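Local coordinates for putative sortase (Streptococcus pneumoniae, PDB 2W1K), which is a class C sortase that probably acts as a transpeptidase in building the covalent pilus fibre of the pneumococcal surface, at residues A[108-113]-A[120-125]; A[126-131]-A[185-190]; A[132-137]-A[170-175]; A[143-148]-A[166-171]. All coordinates share one frame; numbering follows the deposited sequence.

Contact 1: A[108-113]-A[120-125]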
# COMPACT_ATOMS: atom_id res chain seq x y z
N SER A 108 7.20 1.62 3.22
CA SER A 108 6.27 0.50 3.08
C SER A 108 5.97 0.45 1.56
O SER A 108 5.74 1.52 0.95
CB SER A 108 4.95 0.77 3.83
OG SER A 108 3.99 -0.26 3.55
N VAL A 109 6.01 -0.75 0.94
CA VAL A 109 5.93 -0.84 -0.58
C VAL A 109 4.65 -1.59 -0.92
O VAL A 109 4.43 -2.68 -0.38
CB VAL A 109 7.16 -1.53 -1.26
CG1 VAL A 109 7.02 -1.43 -2.77
CG2 VAL A 109 8.49 -0.72 -0.92
N ILE A 110 3.81 -0.99 -1.74
CA ILE A 110 2.50 -1.57 -2.15
C ILE A 110 2.64 -1.76 -3.71
O ILE A 110 2.99 -0.80 -4.44
CB ILE A 110 1.31 -0.61 -1.90
CG1 ILE A 110 1.06 -0.16 -0.39
CG2 ILE A 110 -0.04 -1.15 -2.47
CD1 ILE A 110 1.13 -1.17 0.57
N ALA A 111 2.31 -2.95 -4.21
CA ALA A 111 2.41 -3.16 -5.63
C ALA A 111 1.04 -3.12 -6.33
O ALA A 111 -0.03 -3.34 -5.72
CB ALA A 111 3.17 -4.50 -5.92
N GLY A 112 1.02 -2.79 -7.63
CA GLY A 112 -0.18 -3.04 -8.38
C GLY A 112 0.08 -3.16 -9.85
O GLY A 112 1.07 -2.55 -10.37
N HIS A 113 -0.82 -3.88 -10.54
CA HIS A 113 -0.70 -4.05 -12.01
C HIS A 113 -0.84 -2.83 -12.88
O HIS A 113 -1.53 -1.85 -12.52
CB HIS A 113 -1.68 -5.09 -12.50
CG HIS A 113 -1.24 -6.47 -12.21
ND1 HIS A 113 0.05 -6.90 -12.48
CD2 HIS A 113 -1.94 -7.56 -11.80
CE1 HIS A 113 0.13 -8.19 -12.23
NE2 HIS A 113 -1.08 -8.62 -11.84
N VAL A 120 -8.02 -1.01 -13.92
CA VAL A 120 -6.98 0.00 -14.15
C VAL A 120 -5.82 -0.09 -13.21
O VAL A 120 -4.69 -0.05 -13.64
CB VAL A 120 -7.58 1.39 -14.14
CG1 VAL A 120 -6.51 2.43 -14.39
CG2 VAL A 120 -8.74 1.48 -15.24
N PHE A 121 -6.11 -0.27 -11.91
CA PHE A 121 -5.06 -0.41 -10.88
C PHE A 121 -4.00 0.67 -11.04
O PHE A 121 -4.35 1.91 -11.06
CB PHE A 121 -4.43 -1.80 -10.85
CG PHE A 121 -5.33 -2.86 -10.37
CD1 PHE A 121 -6.34 -2.58 -9.44
CD2 PHE A 121 -5.22 -4.17 -10.84
CE1 PHE A 121 -7.28 -3.60 -8.91
CE2 PHE A 121 -6.08 -5.24 -10.31
CZ PHE A 121 -7.15 -4.93 -9.35
N PHE A 122 -2.72 0.28 -11.15
CA PHE A 122 -1.70 1.36 -11.27
C PHE A 122 -1.38 1.84 -12.75
O PHE A 122 -0.26 2.34 -13.05
CB PHE A 122 -0.45 0.90 -10.48
CG PHE A 122 -0.60 1.02 -8.94
CD1 PHE A 122 -1.66 1.76 -8.37
CD2 PHE A 122 0.35 0.45 -8.08
CE1 PHE A 122 -1.75 1.93 -6.97
CE2 PHE A 122 0.30 0.58 -6.72
CZ PHE A 122 -0.72 1.35 -6.14
N ARG A 123 -2.30 1.57 -13.71
CA ARG A 123 -2.00 1.92 -15.15
C ARG A 123 -1.33 3.30 -15.24
O ARG A 123 -0.29 3.52 -15.99
CB ARG A 123 -3.29 1.92 -15.97
CG ARG A 123 -3.01 1.88 -17.50
CD ARG A 123 -4.24 1.38 -18.22
NE ARG A 123 -4.56 -0.00 -17.80
CZ ARG A 123 -5.66 -0.65 -18.19
NH1 ARG A 123 -6.55 -0.04 -19.00
NH2 ARG A 123 -5.87 -1.91 -17.78
N HIS A 124 -1.88 4.23 -14.46
CA HIS A 124 -1.56 5.68 -14.56
C HIS A 124 -0.67 6.36 -13.50
O HIS A 124 -0.63 7.59 -13.39
CB HIS A 124 -2.86 6.48 -14.60
CG HIS A 124 -3.80 6.03 -15.70
ND1 HIS A 124 -3.48 6.12 -17.05
CD2 HIS A 124 -5.06 5.52 -15.64
CE1 HIS A 124 -4.49 5.67 -17.77
NE2 HIS A 124 -5.45 5.28 -16.94
N LEU A 125 0.09 5.60 -12.75
CA LEU A 125 0.97 6.22 -11.77
C LEU A 125 1.92 7.23 -12.38
O LEU A 125 2.47 8.09 -11.68
CB LEU A 125 1.82 5.12 -11.16
CG LEU A 125 1.12 4.34 -10.05
CD1 LEU A 125 2.06 3.48 -9.22
CD2 LEU A 125 0.37 5.22 -9.20
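Phe122 brings the CD2-CE2 side of its ring against the backbone at the end of strand 106-111, and this is the tight half of the contact. Its CD2 stands 3.3 Å from Gly112 N, glycine having no side chain to hold the ring off, while CE2 comes 3.8 Å from Ile110 O, which lies at the ring edge near its plane. One face of the same ring is covered by Leu125 CD1 of its own segment. Beside the ring, the Phe122 N-H binds His113 O at 2.8 Å. The oxygen points almost straight at the nitrogen (166° at O), but the N-H itself is bent (133°).

Looser packing is found at the His113 side chain. There Phe121 presents its ring edge to His113 CB, with CD2 4.0 Å away, and both His113 and Arg123 are partly exposed. Val120 lies out in solvent, at the start of the type II' turn that ends at Arg123; a type I turn from Phe122 to Leu125 overlaps it.

These turns thus dock the loop onto the end of a sheet strand. Strand 106-111 lies between strands 91-93 and 168-176, and Phe122 spans both neighbours by touching Leu91 of the first and Leu172 of the second.

Contact 2: A[126-131]-A[185-190]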
# COMPACT_ATOMS: atom_id res chain seq x y z
N ASP A 126 2.17 7.10 -13.69
CA ASP A 126 3.21 7.98 -14.33
C ASP A 126 2.70 9.44 -14.45
O ASP A 126 3.47 10.35 -14.66
CB ASP A 126 3.60 7.47 -15.72
CG ASP A 126 2.41 7.34 -16.64
OD1 ASP A 126 1.52 6.50 -16.42
OD2 ASP A 126 2.30 8.09 -17.59
N GLN A 127 1.39 9.63 -14.28
CA GLN A 127 0.79 10.95 -14.25
C GLN A 127 0.91 11.82 -12.96
O GLN A 127 0.61 13.01 -13.01
CB GLN A 127 -0.66 10.76 -14.52
CG GLN A 127 -0.91 10.43 -15.95
CD GLN A 127 -2.35 10.09 -16.24
OE1 GLN A 127 -2.64 9.41 -17.21
NE2 GLN A 127 -3.28 10.58 -15.39
N LEU A 128 1.28 11.19 -11.84
CA LEU A 128 1.35 11.80 -10.55
C LEU A 128 2.40 12.89 -10.58
O LEU A 128 3.49 12.68 -11.16
CB LEU A 128 1.72 10.76 -9.50
CG LEU A 128 0.57 9.83 -9.12
CD1 LEU A 128 1.11 8.57 -8.36
CD2 LEU A 128 -0.45 10.66 -8.33
N LYS A 129 2.06 14.04 -9.94
CA LYS A 129 2.94 15.22 -9.90
C LYS A 129 3.25 15.39 -8.43
O LYS A 129 2.43 14.95 -7.62
CB LYS A 129 2.19 16.47 -10.33
CG LYS A 129 1.62 16.47 -11.77
CD LYS A 129 2.67 16.88 -12.87
CE LYS A 129 2.18 16.47 -14.34
NZ LYS A 129 2.69 17.31 -15.52
N VAL A 130 4.38 16.05 -8.11
CA VAL A 130 4.85 16.20 -6.75
C VAL A 130 3.72 16.93 -5.96
O VAL A 130 3.14 17.87 -6.47
CB VAL A 130 6.08 17.09 -6.76
CG1 VAL A 130 6.49 17.54 -5.35
CG2 VAL A 130 7.26 16.44 -7.55
N GLY A 131 3.37 16.48 -4.77
CA GLY A 131 2.28 17.12 -3.99
C GLY A 131 0.95 16.34 -4.08
O GLY A 131 0.09 16.45 -3.21
N LEU A 185 8.51 0.91 -12.27
CA LEU A 185 8.29 2.29 -11.82
C LEU A 185 8.01 2.43 -10.28
O LEU A 185 7.08 1.83 -9.70
CB LEU A 185 7.18 2.95 -12.66
CG LEU A 185 6.72 4.38 -12.24
CD1 LEU A 185 7.88 5.37 -12.23
CD2 LEU A 185 5.62 4.88 -13.14
N LEU A 186 8.80 3.25 -9.63
CA LEU A 186 8.54 3.54 -8.21
C LEU A 186 8.08 4.97 -8.04
O LEU A 186 8.78 5.86 -8.43
CB LEU A 186 9.83 3.42 -7.40
CG LEU A 186 10.35 2.09 -6.85
CD1 LEU A 186 10.07 0.84 -7.68
CD2 LEU A 186 11.82 2.14 -6.34
N VAL A 187 6.97 5.18 -7.35
CA VAL A 187 6.52 6.49 -6.99
C VAL A 187 6.51 6.58 -5.43
O VAL A 187 5.80 5.82 -4.76
CB VAL A 187 5.06 6.72 -7.58
CG1 VAL A 187 4.66 8.14 -7.34
CG2 VAL A 187 4.98 6.40 -9.14
N ASN A 188 7.34 7.46 -4.86
CA ASN A 188 7.49 7.66 -3.42
C ASN A 188 6.60 8.74 -2.89
O ASN A 188 6.45 9.82 -3.52
CB ASN A 188 8.96 7.90 -3.06
CG ASN A 188 9.85 6.81 -3.69
OD1 ASN A 188 9.59 5.64 -3.50
ND2 ASN A 188 10.78 7.20 -4.57
N PHE A 189 6.00 8.45 -1.74
CA PHE A 189 5.12 9.40 -1.11
C PHE A 189 5.58 9.61 0.34
O PHE A 189 5.93 8.63 0.98
CB PHE A 189 3.72 8.77 -1.02
CG PHE A 189 2.97 8.74 -2.32
CD1 PHE A 189 3.24 7.74 -3.29
CD2 PHE A 189 1.96 9.68 -2.59
CE1 PHE A 189 2.51 7.70 -4.52
CE2 PHE A 189 1.22 9.63 -3.79
CZ PHE A 189 1.51 8.63 -4.74
N GLU A 190 5.55 10.85 0.87
CA GLU A 190 5.95 11.06 2.26
C GLU A 190 4.66 11.29 3.09
O GLU A 190 3.69 11.91 2.64
CB GLU A 190 6.92 12.28 2.44
CG GLU A 190 7.53 12.26 3.85
CD GLU A 190 8.66 13.34 4.10
OE1 GLU A 190 8.82 14.17 3.21
OE2 GLU A 190 9.34 13.33 5.17
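Leu128 puts a single methyl, CD1, into the angle between Val187 and Phe189, where the loop before strand 133-137 packs on strand 183-196 of the sortase β-barrel. CD1 is 3.7 Å from Val187 CG1 and 3.6 Å from Phe189 CZ, meeting the Phe189 ring at its edge, near the ring plane, and not over a face. The leucine side chain runs at about a right angle to that of Phe189 and more obliquely to that of Val187. With CG anti to the carbonyl carbon (chi1 -76°) and the chain extended beyond it, the branched end reaches down to the strand.

A thinner touch lies at the other end of the contact, where Leu185 CD2 comes 4.1 Å from Asp126 CA. Here a methyl meets the backbone and CB of an otherwise exposed residue. The Asp126 carboxylate has its own partner, as OD1 forms a salt bridge with Arg114.

Farther out, Leu185, Val187 and Phe189 occupy one face of strand 183-196. Phe189 is backed by Met147 of strand 141-153 and Leu172 of strand 168-176, while Leu128 also packs on Ser71 and Leu72. Hydrogen bonds of the loop's main chain help to set its path beyond Leu128: Lys129 N binds the side-chain OD2 of Asp132, and Gly131 pairs with the main chain of Met147.

No hydrogen bond crosses between the two segments. Methyl and aromatic packing joins them, while the polar bonds of the loop go to other residues.

Contact 3: A[132-137]-A[170-175]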
# COMPACT_ATOMS: atom_id res chain seq x y z
N ASP A 132 0.77 15.51 -5.09
CA ASP A 132 -0.50 14.88 -5.19
C ASP A 132 -0.70 14.03 -3.96
O ASP A 132 0.26 13.44 -3.39
CB ASP A 132 -0.57 14.02 -6.47
CG ASP A 132 -0.78 14.87 -7.73
OD1 ASP A 132 -1.02 16.10 -7.60
OD2 ASP A 132 -0.79 14.27 -8.83
N ALA A 133 -1.97 13.90 -3.56
CA ALA A 133 -2.31 13.28 -2.27
C ALA A 133 -2.61 11.78 -2.46
O ALA A 133 -3.05 11.37 -3.55
CB ALA A 133 -3.52 14.03 -1.68
N LEU A 134 -2.36 10.98 -1.43
CA LEU A 134 -2.74 9.57 -1.35
C LEU A 134 -3.29 9.51 0.07
O LEU A 134 -2.69 10.06 1.02
CB LEU A 134 -1.46 8.73 -1.49
CG LEU A 134 -1.57 7.21 -1.33
CD1 LEU A 134 -0.51 6.38 -2.11
CD2 LEU A 134 -1.55 6.77 0.14
N TYR A 135 -4.45 8.86 0.20
CA TYR A 135 -5.03 8.63 1.51
C TYR A 135 -5.10 7.11 1.78
O TYR A 135 -5.50 6.32 0.88
CB TYR A 135 -6.43 9.20 1.55
CG TYR A 135 -6.44 10.71 1.34
CD1 TYR A 135 -6.10 11.55 2.36
CD2 TYR A 135 -6.79 11.29 0.08
CE1 TYR A 135 -6.13 12.89 2.21
CE2 TYR A 135 -6.78 12.67 -0.12
CZ TYR A 135 -6.49 13.47 0.97
OH TYR A 135 -6.49 14.83 0.92
N TYR A 136 -4.74 6.72 3.03
CA TYR A 136 -4.67 5.34 3.33
C TYR A 136 -5.58 5.09 4.53
O TYR A 136 -5.39 5.66 5.58
CB TYR A 136 -3.16 4.93 3.63
CG TYR A 136 -3.08 3.49 3.99
CD1 TYR A 136 -3.04 2.50 3.01
CD2 TYR A 136 -3.12 3.07 5.34
CE1 TYR A 136 -3.04 1.13 3.32
CE2 TYR A 136 -3.16 1.69 5.67
CZ TYR A 136 -3.08 0.74 4.66
OH TYR A 136 -3.20 -0.59 4.95
N ASP A 137 -6.51 4.16 4.44
CA ASP A 137 -7.43 3.97 5.56
C ASP A 137 -7.19 2.63 6.28
O ASP A 137 -7.29 1.56 5.63
CB ASP A 137 -8.84 4.10 4.99
CG ASP A 137 -9.91 4.07 6.05
OD1 ASP A 137 -9.62 3.78 7.25
OD2 ASP A 137 -11.08 4.34 5.65
N MET A 170 5.64 5.80 1.74
CA MET A 170 4.92 4.72 1.10
C MET A 170 5.36 4.73 -0.36
O MET A 170 5.32 5.83 -1.01
CB MET A 170 3.40 4.96 1.12
CG MET A 170 2.62 3.79 0.45
SD MET A 170 0.86 3.97 0.75
CE MET A 170 0.76 3.10 2.33
N THR A 171 5.86 3.58 -0.85
CA THR A 171 6.37 3.54 -2.25
C THR A 171 5.42 2.66 -3.05
O THR A 171 5.05 1.54 -2.61
CB THR A 171 7.80 3.00 -2.37
OG1 THR A 171 8.70 3.88 -1.65
CG2 THR A 171 8.27 2.80 -3.88
N LEU A 172 4.89 3.22 -4.16
CA LEU A 172 4.03 2.48 -5.11
C LEU A 172 4.92 1.84 -6.21
O LEU A 172 5.78 2.52 -6.80
CB LEU A 172 3.02 3.41 -5.74
CG LEU A 172 1.75 3.68 -4.92
CD1 LEU A 172 1.66 3.42 -3.42
CD2 LEU A 172 0.82 4.78 -5.35
N ILE A 173 4.71 0.55 -6.50
CA ILE A 173 5.52 -0.08 -7.55
C ILE A 173 4.62 -0.73 -8.59
O ILE A 173 3.65 -1.39 -8.24
CB ILE A 173 6.49 -1.18 -6.98
CG1 ILE A 173 7.39 -1.70 -8.13
CG2 ILE A 173 5.67 -2.30 -6.24
CD1 ILE A 173 8.61 -2.56 -7.64
N THR A 174 4.98 -0.57 -9.86
CA THR A 174 4.26 -1.19 -10.96
C THR A 174 5.20 -1.44 -12.07
O THR A 174 6.37 -1.04 -11.95
CB THR A 174 3.06 -0.33 -11.45
OG1 THR A 174 2.25 -1.10 -12.31
CG2 THR A 174 3.48 0.98 -12.20
N CYS A 175 4.73 -2.11 -13.16
CA CYS A 175 5.62 -2.47 -14.27
C CYS A 175 5.77 -1.32 -15.29
O CYS A 175 4.86 -0.52 -15.50
CB CYS A 175 5.18 -3.81 -14.90
SG CYS A 175 5.55 -5.16 -13.77
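Leu134 and Met170 meet inside the β-barrel characteristic of sortases, where side chains of strands 133-137 and 168-176 come together. The axes of 133-137 and 170-175 run 10.7 Å apart at an angle of 103°, too far for backbone pairing, and side chains fill the interval.

The aliphatic group is formed by Leu134 and Leu172, which reach toward each other tip to tip. Leu134 CD1 lies 3.9 Å from Leu172 CD2, and Leu172 CD1 is equally near, so one methyl rests against the forked end of the other residue.

Sulfur carries the next group. The other Leu134 methyl, CD2, packs 3.7 Å from Met170 SD, the two side chains crossing at about a right angle. Leu134 CG is anti to the backbone N (chi1 175°), which carries the forked end toward strand 168-176; CD1, which alone meets Leu172, also approaches SD, though less closely than CD2.

An aromatic contact completes the set. Met170 runs out extended and bends only at its last torsion (chi3 -87°), which brings CE to 3.9 Å from Tyr136 CD1, at an oblique approach to the ring. Leu67 and Ile69 of strand 65-69, together with Phe189 of strand 183-196, close round these residues.

Residues 171-175 read TLITC, matching the TLXTC signature of sortases, and the packing here lies toward the N-terminal end of that strand. All four side chains are buried, and no hydrogen bond joins the segments. Cohesion therefore comes from the exclusion of water and from dispersion, to which the polarisable sulfur adds.

Contact 4: A[143-148]-A[166-171]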
# COMPACT_ATOMS: atom_id res chain seq x y z
N VAL A 143 -4.57 7.99 6.80
CA VAL A 143 -3.21 8.58 6.89
C VAL A 143 -3.10 9.30 5.57
O VAL A 143 -3.50 8.74 4.55
CB VAL A 143 -2.14 7.50 6.97
CG1 VAL A 143 -0.76 8.09 6.97
CG2 VAL A 143 -2.43 6.59 8.22
N GLU A 144 -2.53 10.49 5.60
CA GLU A 144 -2.38 11.28 4.38
C GLU A 144 -0.90 11.30 4.00
O GLU A 144 -0.06 11.45 4.88
CB GLU A 144 -2.95 12.74 4.57
CG GLU A 144 -2.68 13.49 3.25
CD GLU A 144 -3.05 14.94 3.34
OE1 GLU A 144 -3.89 15.30 4.21
OE2 GLU A 144 -2.52 15.73 2.52
N TYR A 145 -0.60 11.08 2.72
CA TYR A 145 0.78 11.22 2.15
C TYR A 145 0.80 12.17 0.95
O TYR A 145 -0.19 12.48 0.37
CB TYR A 145 1.23 9.83 1.59
CG TYR A 145 1.43 8.71 2.62
CD1 TYR A 145 0.35 8.02 3.19
CD2 TYR A 145 2.70 8.33 2.98
CE1 TYR A 145 0.58 6.98 4.09
CE2 TYR A 145 2.93 7.30 3.87
CZ TYR A 145 1.88 6.60 4.42
OH TYR A 145 2.21 5.51 5.31
N GLN A 146 1.96 12.60 0.53
CA GLN A 146 2.03 13.39 -0.59
C GLN A 146 3.21 12.93 -1.49
O GLN A 146 4.31 12.58 -1.02
CB GLN A 146 2.09 14.86 -0.20
CG GLN A 146 3.37 15.22 0.41
CD GLN A 146 3.52 16.73 0.55
OE1 GLN A 146 2.59 17.53 0.24
NE2 GLN A 146 4.69 17.13 1.01
N MET A 147 2.93 12.93 -2.80
CA MET A 147 3.95 12.54 -3.79
C MET A 147 5.20 13.39 -3.74
O MET A 147 5.13 14.67 -3.82
CB MET A 147 3.33 12.48 -5.15
CG MET A 147 4.14 11.59 -6.16
SD MET A 147 5.41 12.60 -6.87
CE MET A 147 5.65 11.85 -8.50
N MET A 148 6.32 12.70 -3.55
CA MET A 148 7.62 13.31 -3.44
C MET A 148 8.46 13.18 -4.72
O MET A 148 9.00 14.19 -5.22
CB MET A 148 8.43 12.72 -2.30
CG MET A 148 7.87 12.92 -0.92
SD MET A 148 7.98 14.62 -0.33
CE MET A 148 6.42 15.34 -0.89
N SER A 166 15.43 8.71 6.98
CA SER A 166 14.70 8.59 8.21
C SER A 166 13.26 8.96 7.98
O SER A 166 12.47 8.90 8.89
CB SER A 166 15.32 9.51 9.28
OG SER A 166 15.13 10.80 8.81
N LYS A 167 12.88 9.29 6.76
CA LYS A 167 11.50 9.62 6.44
C LYS A 167 10.55 8.44 6.60
O LYS A 167 10.95 7.29 6.60
CB LYS A 167 11.41 10.15 4.97
CG LYS A 167 12.10 11.54 4.81
CD LYS A 167 11.88 12.10 3.43
CE LYS A 167 12.52 13.51 3.23
NZ LYS A 167 11.85 14.61 4.09
N ASN A 168 9.28 8.76 6.61
CA ASN A 168 8.24 7.78 6.63
C ASN A 168 7.60 7.81 5.22
O ASN A 168 7.00 8.82 4.84
CB ASN A 168 7.22 8.08 7.74
CG ASN A 168 6.18 6.98 7.91
OD1 ASN A 168 5.22 6.88 7.13
ND2 ASN A 168 6.35 6.16 8.94
N ILE A 169 7.70 6.68 4.51
CA ILE A 169 7.43 6.66 3.08
C ILE A 169 6.49 5.55 2.72
O ILE A 169 6.52 4.50 3.35
CB ILE A 169 8.75 6.43 2.32
CG1 ILE A 169 9.80 7.49 2.73
CG2 ILE A 169 8.52 6.41 0.80
CD1 ILE A 169 9.57 8.99 2.23
N MET A 170 5.64 5.80 1.74
CA MET A 170 4.92 4.72 1.10
C MET A 170 5.36 4.73 -0.36
O MET A 170 5.32 5.83 -1.01
CB MET A 170 3.40 4.96 1.12
CG MET A 170 2.62 3.79 0.45
SD MET A 170 0.86 3.97 0.75
CE MET A 170 0.76 3.10 2.33
N THR A 171 5.86 3.58 -0.85
CA THR A 171 6.37 3.54 -2.25
C THR A 171 5.42 2.66 -3.05
O THR A 171 5.05 1.54 -2.61
CB THR A 171 7.80 3.00 -2.37
OG1 THR A 171 8.70 3.88 -1.65
CG2 THR A 171 8.27 2.80 -3.88
O HOH W 1 4.61 4.57 5.57
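A Met-aromatic contact between Tyr145 and Met170 and a water bridge beside it join two strands of the sortase β-barrel, 141-153 and 168-176, which have strand 183-196 between them in the sheet; their segments 143-148 and 168-171 lie at 73°. Met170 lies over one face of the tyrosine ring. Its CB is 4.0 Å from the Tyr145 ring centroid, a CH-pi contact displaced toward the rim at CE2, while SD sits 4.7 Å from that centroid and only 16° off the ring normal. Because CG is anti to the backbone N (chi1 -179°), the methionine chain leads across the ring and carries the sulfur over it.

The phenol end is polar. Tyr145 OH and Asn168 OD1 are 3.8 Å apart, and the gap is spanned by a water near the plane of the ring. Outside the two segments, Arg191 bonds to Tyr145 OH through NH2 and weakly to Asn168 OD1 through NE. Asn168 ND2 binds the carbonyls of Gly103 and Leu101, consistent with the amide being turned with OD1 toward the water. Pro100 packs against both Tyr145 and Met170. A bound MES molecule, probably from the crystallisation liquor, lies about 6 Å from the tyrosine side chain.

The bridging water accepts a hydrogen bond from Tyr145 OH at 2.6 Å and donates to two oxygens, Asn168 OD1 and Ile169 O, each 2.9 Å away.

From the N terminus, strand 106-111 runs into contact 1, which closes a short loop when 120-125 turns back onto its end. The chain goes straight on into 126-131, where contact 2 opens, and this long loop closes only at strand 183-196. Within that span lie contacts 3 and 4: strand 133-137 and then its hairpin partner 141-153 each reach strand 168-176. Contact 4 opens within the span of contact 3 and ends on the same strand, the two sharing Met170 and Thr171. Strand 168-176 pairs with strand 106-111 through Ser108 and Ile110 and with 183-196 through Phe189, so the 120-131 loop and the 133-153 hairpin pack on three adjacent strands.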